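Local coordinates for putative aspartyl-tRNA synthetase (Leishmania major, PDB 6OD8), which probably attaches L-aspartate to tRNA(Asp) at the expense of ATP, as a class II aminoacyl-tRNA synthetase, at the interface of chains A and B. Sequence-based numbering; all coordinates share one arbitrary frame. Chains: chain A/B, Putative aspartyl-tRNA synthetase.

The interface of chains A and B. Residues chain A 245-248, 271, 295, 297; chain B 247, 271, 295, 297, 310.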
# COMPACT_ATOMS: atom_id res chain seq x y z
N SER A 245 -3.01 -0.56 -10.15
CA SER A 245 -3.63 -0.17 -11.40
C SER A 245 -3.46 1.32 -11.64
O SER A 245 -3.20 2.09 -10.71
CB SER A 245 -5.13 -0.56 -11.41
OG SER A 245 -5.82 -0.01 -10.32
N PRO A 246 -3.55 1.78 -12.89
CA PRO A 246 -3.17 3.17 -13.18
C PRO A 246 -4.19 4.17 -12.69
O PRO A 246 -5.41 3.94 -12.71
CB PRO A 246 -3.07 3.20 -14.72
CG PRO A 246 -4.00 2.09 -15.17
CD PRO A 246 -3.83 1.01 -14.12
N LYS A 247 -3.69 5.31 -12.26
CA LYS A 247 -4.55 6.41 -11.89
C LYS A 247 -4.79 7.36 -13.05
O LYS A 247 -5.81 8.08 -13.04
CB LYS A 247 -3.95 7.17 -10.69
CG LYS A 247 -3.46 6.24 -9.57
CD LYS A 247 -4.54 5.23 -9.14
CE LYS A 247 -4.00 4.06 -8.30
NZ LYS A 247 -5.08 2.97 -8.16
N ILE A 248 -3.95 7.32 -14.08
CA ILE A 248 -4.20 8.06 -15.32
C ILE A 248 -5.03 7.18 -16.26
O ILE A 248 -4.67 6.03 -16.52
CB ILE A 248 -2.89 8.49 -15.99
CG1 ILE A 248 -2.18 9.50 -15.08
CG2 ILE A 248 -3.17 9.10 -17.37
CD1 ILE A 248 -0.84 9.99 -15.61
N LEU A 271 -7.99 11.53 -14.32
CA LEU A 271 -7.66 10.77 -13.13
C LEU A 271 -8.81 9.85 -12.77
O LEU A 271 -9.98 10.25 -12.78
CB LEU A 271 -7.34 11.70 -11.95
CG LEU A 271 -6.07 12.53 -12.03
CD1 LEU A 271 -5.94 13.42 -10.77
CD2 LEU A 271 -4.85 11.61 -12.15
N PRO A 295 -4.37 5.99 -4.10
CA PRO A 295 -5.16 7.22 -4.17
C PRO A 295 -6.39 7.06 -5.04
O PRO A 295 -6.40 6.32 -6.03
CB PRO A 295 -4.21 8.25 -4.79
CG PRO A 295 -2.94 7.53 -5.13
CD PRO A 295 -2.99 6.13 -4.62
N PHE A 297 -9.80 9.77 -6.44
CA PHE A 297 -10.03 11.18 -6.72
C PHE A 297 -11.52 11.39 -6.96
O PHE A 297 -12.13 10.61 -7.69
CB PHE A 297 -9.19 11.65 -7.92
CG PHE A 297 -7.69 11.42 -7.75
CD1 PHE A 297 -6.90 12.36 -7.10
CD2 PHE A 297 -7.08 10.26 -8.23
CE1 PHE A 297 -5.51 12.17 -6.94
CE2 PHE A 297 -5.70 10.04 -8.06
CZ PHE A 297 -4.91 11.01 -7.40
N LYS B 247 -1.04 13.13 -4.21
CA LYS B 247 -0.43 13.11 -5.52
C LYS B 247 -0.75 14.37 -6.32
O LYS B 247 -0.04 14.69 -7.28
CB LYS B 247 -0.88 11.85 -6.29
CG LYS B 247 -0.70 10.53 -5.50
CD LYS B 247 0.70 10.34 -4.93
CE LYS B 247 0.66 9.37 -3.74
NZ LYS B 247 1.90 9.52 -2.92
N LEU B 271 0.63 16.83 -10.95
CA LEU B 271 0.83 15.52 -10.35
C LEU B 271 2.24 15.42 -9.77
O LEU B 271 3.22 15.84 -10.41
CB LEU B 271 0.63 14.42 -11.38
CG LEU B 271 -0.82 14.26 -11.86
CD1 LEU B 271 -0.89 13.09 -12.83
CD2 LEU B 271 -1.72 14.02 -10.63
N PRO B 295 1.50 5.55 -6.32
CA PRO B 295 1.85 5.97 -7.68
C PRO B 295 2.80 7.16 -7.71
O PRO B 295 2.76 8.06 -6.85
CB PRO B 295 0.50 6.34 -8.31
CG PRO B 295 -0.39 6.56 -7.19
CD PRO B 295 0.05 5.66 -6.08
N PHE B 297 4.73 9.72 -10.98
CA PHE B 297 4.46 10.18 -12.34
C PHE B 297 5.69 10.90 -12.85
O PHE B 297 6.24 11.74 -12.14
CB PHE B 297 3.25 11.11 -12.38
CG PHE B 297 2.01 10.52 -11.79
CD1 PHE B 297 1.19 9.71 -12.56
CD2 PHE B 297 1.70 10.73 -10.46
CE1 PHE B 297 0.04 9.15 -12.02
CE2 PHE B 297 0.56 10.17 -9.90
CZ PHE B 297 -0.28 9.36 -10.68
N GLU B 310 3.82 6.49 -15.64
CA GLU B 310 3.24 6.31 -14.32
C GLU B 310 3.74 4.97 -13.81
O GLU B 310 3.73 3.98 -14.56
CB GLU B 310 1.68 6.35 -14.38
CG GLU B 310 1.04 6.01 -13.03
CD GLU B 310 -0.51 5.92 -13.05
OE1 GLU B 310 -1.06 5.45 -12.03
OE2 GLU B 310 -1.14 6.34 -14.06
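The loop carrying A:Ser245, A:Pro246 and A:Lys247, leading into strand 248-249, matches motif 1 of class II aminoacyl-tRNA synthetases, the segment through which they typically dimerise, with A:Pro246 probably its conserved proline.

The polar part is a two-pronged bond between a carboxylate and consecutive backbone amides. B:Glu310, on strand 310-319, has CG anti to its backbone N (chi1 174°) and stays extended beyond it, so the carboxylate is carried straight across the boundary. B:Glu310 OE1 accepts the amide N of A:Lys247 at 2.6 Å, nearly linear at the hydrogen (175°). B:Glu310 OE2 accepts the amide N of A:Ile248 at 3.0 Å, less straight at 159°. Both oxygens use their syn lone pairs, and the two bonds together should hold the carboxylate against rotation. The side-chain amine of A:Lys247 does not contact the carboxylate: A:Lys247 NZ is 6.1 Å from B:Glu310 OE1, and at most a weak long-range attraction would follow.

The apolar part includes the pyrrolidine rings of A:Pro295 and B:Pro295, which meet tip to tip across the two-fold; their CD atoms are 3.4 Å apart, a tight fit. A:Lys247, bent at chi2, crosses B:Pro295 at about a right angle, its CG 3.9 Å from the proline CG. Farther along, A:Ile248 points CD1 at B:Phe297 CD1, 3.7 Å away, tip to tip. Within chain B, B:Leu271 CD1 sits over the centre of the B:Phe297 ring, 3.9 Å above its plane, backing it from one face.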